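Local coordinates for epidermal growth factor receptor pathway substrate 8-like protein 1 (Mus musculus, PDB 2CY5) that probably binds NPxY-type peptide motifs through its phosphotyrosine-binding domain and is thought to act in signalling downstream of growth factor receptors, at residues Val17-Gly22 and Glu31-Lys36; Gln49-Arg54 and Glu69-Tyr74. All coordinates share one frame; numbering follows the deposited sequence.

Interaction 1: Val17-Gly22 and Glu31-Lys36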
# COMPACT_ATOMS: atom_id res chain seq x y z
N VAL A 17 9.42 4.95 7.30
CA VAL A 17 8.02 4.61 7.70
C VAL A 17 7.07 5.05 6.54
O VAL A 17 7.46 5.91 5.68
CB VAL A 17 7.65 5.52 9.00
CG1 VAL A 17 7.23 6.96 8.64
CG2 VAL A 17 6.44 4.85 9.67
N THR A 18 5.92 4.37 6.39
CA THR A 18 4.87 4.75 5.49
C THR A 18 3.61 4.79 6.39
O THR A 18 3.38 3.79 7.18
CB THR A 18 4.71 3.73 4.47
OG1 THR A 18 5.85 3.71 3.59
CG2 THR A 18 3.41 4.03 3.64
N PHE A 19 2.80 5.83 6.37
CA PHE A 19 1.59 5.85 7.17
C PHE A 19 0.49 6.54 6.39
O PHE A 19 0.80 7.36 5.49
CB PHE A 19 1.88 6.48 8.57
CG PHE A 19 2.24 7.96 8.55
CD1 PHE A 19 1.30 8.91 8.30
CD2 PHE A 19 3.59 8.34 8.81
CE1 PHE A 19 1.66 10.31 8.29
CE2 PHE A 19 3.98 9.72 8.81
CZ PHE A 19 3.05 10.69 8.55
N CYS A 20 -0.77 6.21 6.66
CA CYS A 20 -1.91 6.73 5.85
C CYS A 20 -2.21 8.12 6.39
O CYS A 20 -2.04 8.42 7.60
CB CYS A 20 -3.26 5.83 6.09
SG CYS A 20 -2.57 4.14 5.66
N LEU A 21 -2.70 8.91 5.50
CA LEU A 21 -3.11 10.31 5.88
C LEU A 21 -4.61 10.43 5.84
O LEU A 21 -5.15 10.32 4.80
CB LEU A 21 -2.72 11.41 4.90
CG LEU A 21 -1.34 11.87 4.90
CD1 LEU A 21 -1.17 12.99 3.94
CD2 LEU A 21 -1.04 12.41 6.31
N GLY A 22 -5.24 10.71 6.94
CA GLY A 22 -6.70 10.87 6.95
C GLY A 22 -7.06 12.36 7.16
O GLY A 22 -6.31 13.07 7.83
N GLU A 31 5.70 19.83 7.96
CA GLU A 31 6.14 19.94 9.32
C GLU A 31 5.30 19.00 10.27
O GLU A 31 5.92 18.32 11.16
CB GLU A 31 5.97 21.36 9.81
CG GLU A 31 7.14 22.20 9.73
CD GLU A 31 8.05 21.94 10.96
OE1 GLU A 31 8.45 20.75 11.14
OE2 GLU A 31 8.36 22.92 11.73
N ASP A 32 3.95 19.00 10.09
CA ASP A 32 3.11 18.10 10.91
C ASP A 32 3.59 16.62 10.67
O ASP A 32 3.71 15.80 11.61
CB ASP A 32 1.66 18.08 10.52
CG ASP A 32 0.91 19.46 10.78
OD1 ASP A 32 1.27 20.19 11.77
OD2 ASP A 32 -0.11 19.76 10.07
N ALA A 33 3.90 16.31 9.42
CA ALA A 33 4.32 14.95 9.10
C ALA A 33 5.62 14.62 9.74
O ALA A 33 5.78 13.45 10.21
CB ALA A 33 4.43 14.78 7.56
N SER A 34 6.59 15.58 9.73
CA SER A 34 7.89 15.28 10.39
C SER A 34 7.65 15.09 11.90
O SER A 34 8.31 14.25 12.54
CB SER A 34 8.96 16.44 10.24
OG SER A 34 9.14 16.76 8.94
N ARG A 35 6.74 15.88 12.45
CA ARG A 35 6.47 15.74 13.90
C ARG A 35 5.85 14.34 14.17
O ARG A 35 6.18 13.68 15.17
CB ARG A 35 5.46 16.77 14.49
CG ARG A 35 6.04 18.19 14.54
CD ARG A 35 5.27 19.14 15.47
NE ARG A 35 3.98 19.47 14.93
CZ ARG A 35 3.74 20.32 13.91
NH1 ARG A 35 4.72 20.96 13.28
NH2 ARG A 35 2.49 20.53 13.54
N LYS A 36 4.93 13.91 13.31
CA LYS A 36 4.33 12.58 13.58
C LYS A 36 5.44 11.54 13.37
O LYS A 36 5.49 10.59 14.13
CB LYS A 36 3.18 12.38 12.63
CG LYS A 36 2.61 10.95 12.64
CD LYS A 36 1.22 10.93 11.95
CE LYS A 36 0.69 9.37 11.94
NZ LYS A 36 -0.82 9.41 11.75
O HOH W 1 -1.45 10.74 9.37
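In this PTB domain, a variant of the PH-like fold, the helix inserted between the first two strands of the sheet meets the end of the first strand where Lys36 lies on Phe19. Such an inserted helix is a familiar feature of many PTB domains. The short axes of strand 17-20 and helix 31-36 come within 11.2 Å and are inclined at 117°, a separation filled mainly by the side chains of Phe19 and Lys36; no direct hydrogen bond crosses it. The main interaction is CH-pi: Lys36 CE stands 3.9 Å from the centroid of the Phe19 ring and 18° off its normal, hence over one face. The lysine chain, extended beyond CG, passes obliquely over the ring face, with Lys36 CD 3.7 Å from Phe19 CE1 and Lys36 CE equally close to Phe19 CD1. Phe19 CG is placed between the backbone N and the carbonyl carbon (chi1 67°), which directs the ring to the helix. At the ring's edge, near its plane, is the carbonyl O of Ala33; the methyl CB of Ala33 adds a looser apolar contact, 4.4 Å from Phe19 CZ. Val109 of strand 108-114 and Met40 of the same helix also touch the Phe19 side chain. Replacing Phe19 by an alanine would probably open a gap between helix and strand and leave the methylene chain of Lys36 without the face it lies on. The next residue, Cys20, faces away from the helix and forms a disulfide with Cys20 of the second subunit, so the strand that carries the ring also belongs to the dimer interface. Beyond the ring, the ammonium group is tied to the strand through one water, which accepts from Lys36 NZ at 2.8 Å and donates to Cys20 O at 3.0 Å.

Interaction 2: Gln49-Arg54 and Glu69-Tyr74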
# COMPACT_ATOMS: atom_id res chain seq x y z
N GLN A 49 15.27 0.61 6.82
CA GLN A 49 15.45 -0.56 5.96
C GLN A 49 16.07 -0.11 4.72
O GLN A 49 15.49 0.73 4.03
CB GLN A 49 14.11 -1.19 5.67
CG GLN A 49 14.19 -2.35 4.70
CD GLN A 49 12.83 -3.11 4.61
OE1 GLN A 49 12.19 -3.38 5.64
NE2 GLN A 49 12.40 -3.48 3.38
N GLU A 50 17.21 -0.71 4.30
CA GLU A 50 17.90 -0.20 3.12
C GLU A 50 17.21 -0.60 1.86
O GLU A 50 16.73 -1.68 1.71
CB GLU A 50 19.42 -0.62 3.11
CG GLU A 50 20.14 0.19 1.96
CD GLU A 50 21.68 -0.13 1.90
OE1 GLU A 50 22.29 0.06 2.96
OE2 GLU A 50 22.21 -0.56 0.83
N MSE A 51 17.10 0.33 0.91
CA MSE A 51 16.42 0.02 -0.33
C MSE A 51 17.06 0.84 -1.45
O MSE A 51 17.71 1.86 -1.24
CB MSE A 51 14.93 0.51 -0.27
CG MSE A 51 13.97 -0.38 0.36
SE MSE A 51 12.19 0.48 0.32
CE MSE A 51 11.54 -1.03 1.50
N LEU A 52 16.78 0.40 -2.63
CA LEU A 52 17.19 1.08 -3.90
C LEU A 52 16.02 1.84 -4.47
O LEU A 52 15.04 1.24 -4.90
CB LEU A 52 17.49 0.04 -4.96
CG LEU A 52 18.58 0.39 -5.97
CD1 LEU A 52 19.51 1.53 -5.53
CD2 LEU A 52 19.38 -0.93 -6.13
N LEU A 53 16.14 3.17 -4.55
CA LEU A 53 15.06 4.00 -5.08
C LEU A 53 15.44 4.44 -6.53
O LEU A 53 16.55 5.04 -6.80
CB LEU A 53 14.80 5.21 -4.13
CG LEU A 53 13.58 6.07 -4.53
CD1 LEU A 53 13.18 7.15 -3.46
CD2 LEU A 53 13.93 6.94 -5.76
N ARG A 54 14.64 4.00 -7.48
CA ARG A 54 14.87 4.28 -8.88
C ARG A 54 13.90 5.26 -9.51
O ARG A 54 12.70 5.17 -9.35
CB ARG A 54 14.99 2.96 -9.60
CG ARG A 54 15.30 3.13 -11.10
CD ARG A 54 15.36 1.78 -11.93
NE ARG A 54 16.42 0.89 -11.45
CZ ARG A 54 16.48 -0.42 -11.76
NH1 ARG A 54 15.56 -1.00 -12.55
NH2 ARG A 54 17.45 -1.17 -11.28
N GLU A 69 15.06 -7.24 -6.91
CA GLU A 69 13.64 -7.37 -7.26
C GLU A 69 12.80 -6.21 -6.80
O GLU A 69 13.08 -5.63 -5.79
CB GLU A 69 13.06 -8.60 -6.67
CG GLU A 69 13.19 -8.67 -5.22
CD GLU A 69 12.46 -9.91 -4.71
OE1 GLU A 69 11.22 -10.02 -5.00
OE2 GLU A 69 13.15 -10.75 -4.04
N GLU A 70 11.78 -5.89 -7.56
CA GLU A 70 10.91 -4.78 -7.25
C GLU A 70 10.10 -4.98 -6.00
O GLU A 70 9.40 -5.98 -5.90
CB GLU A 70 9.96 -4.50 -8.39
CG GLU A 70 9.04 -3.35 -8.18
CD GLU A 70 8.27 -3.04 -9.47
OE1 GLU A 70 8.90 -3.07 -10.57
OE2 GLU A 70 7.05 -2.76 -9.38
N LEU A 71 10.17 -4.00 -5.08
CA LEU A 71 9.44 -4.06 -3.84
C LEU A 71 8.21 -3.24 -3.97
O LEU A 71 7.21 -3.57 -3.35
CB LEU A 71 10.24 -3.52 -2.71
CG LEU A 71 11.50 -4.20 -2.27
CD1 LEU A 71 12.07 -3.43 -1.07
CD2 LEU A 71 11.10 -5.65 -1.93
N GLU A 72 8.23 -2.15 -4.75
CA GLU A 72 7.03 -1.35 -4.88
C GLU A 72 7.26 -0.39 -6.04
O GLU A 72 8.42 -0.08 -6.35
CB GLU A 72 6.82 -0.55 -3.59
CG GLU A 72 5.42 0.06 -3.57
CD GLU A 72 4.25 -1.01 -3.51
OE1 GLU A 72 4.39 -1.94 -2.68
OE2 GLU A 72 3.21 -0.91 -4.26
N SER A 73 6.20 0.11 -6.67
CA SER A 73 6.38 1.09 -7.68
C SER A 73 5.26 2.12 -7.69
O SER A 73 4.11 1.86 -7.41
CB SER A 73 6.47 0.44 -9.02
OG SER A 73 5.27 -0.20 -9.30
N TYR A 74 5.58 3.35 -7.93
CA TYR A 74 4.59 4.39 -7.99
C TYR A 74 4.67 5.17 -9.30
O TYR A 74 5.60 5.95 -9.52
CB TYR A 74 4.85 5.35 -6.85
CG TYR A 74 5.01 4.72 -5.47
CD1 TYR A 74 6.29 4.38 -5.00
CD2 TYR A 74 3.89 4.41 -4.65
CE1 TYR A 74 6.49 3.75 -3.79
CE2 TYR A 74 4.06 3.78 -3.40
CZ TYR A 74 5.38 3.44 -2.98
OH TYR A 74 5.67 2.74 -1.81
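The side-chain amide of Gln49 is approached from its nitrogen end by a methyl group of Leu71, NE2 to CD1 4.5 Å, so this flat group adds only a loose peripheral touch. A second flat group, the carboxylate of Glu70, is held within its own strand: Ser73 OG donates to Glu70 OE2 at 3.1 Å, reaching it from above the carboxylate plane, 42° out of it. The aromatic ring of Tyr74 meets His110 with the two planes at about 55°. The contact proper is apolar. Leu71 CD1 sits 3.6 Å from CE of Met51, a selenomethionine in this crystal, and 3.9 Å from its CG, so one leucine methyl lies over the CG-SE-CE angle, toward its inner side. Met51 is extended beyond CG, with CE anti to CB (chi3 -172°), which carries its methyl out to the leucine. Strand 59-63 lies between strands 49-55 and 70-75 in the antiparallel sheet of the PTB domain; the nearest CA atoms, those of Met51 and Leu71, are 8.8 Å apart, consistent with next-but-one strands joined by side chains over the middle one. Leu71 belongs to a classic beta bulge, in which it and Glu72 both face Leu62 of that middle strand. On the other side of strand 49-55, Met51 pairs through its backbone with Val13 of strand 9-20. Gln49 and Met51 also pack on Glu103 of the second subunit, which places this end of the contact at the dimer interface.

Both interactions reach one antiparallel sheet, through neighbouring strands 9-20 and 49-55, yet their centres are 20 Å apart on opposite sides of the chain's centre. Interaction 1 is the larger, 163 Å² against 85 Å², and the more buried: three of four touching residues are buried, against one of three. It joins helix to strand through an aromatic face, a lysine chain and a bridging water, whereas interaction 2 joins two strands of the sheet across a third, chiefly by apolar contact between a buried Met51 and a partly exposed Leu71. Along the chain helix 30-42 leads into strand 49-55. Both also touch the second subunit, interaction 1 through a covalent link and interaction 2 through packing.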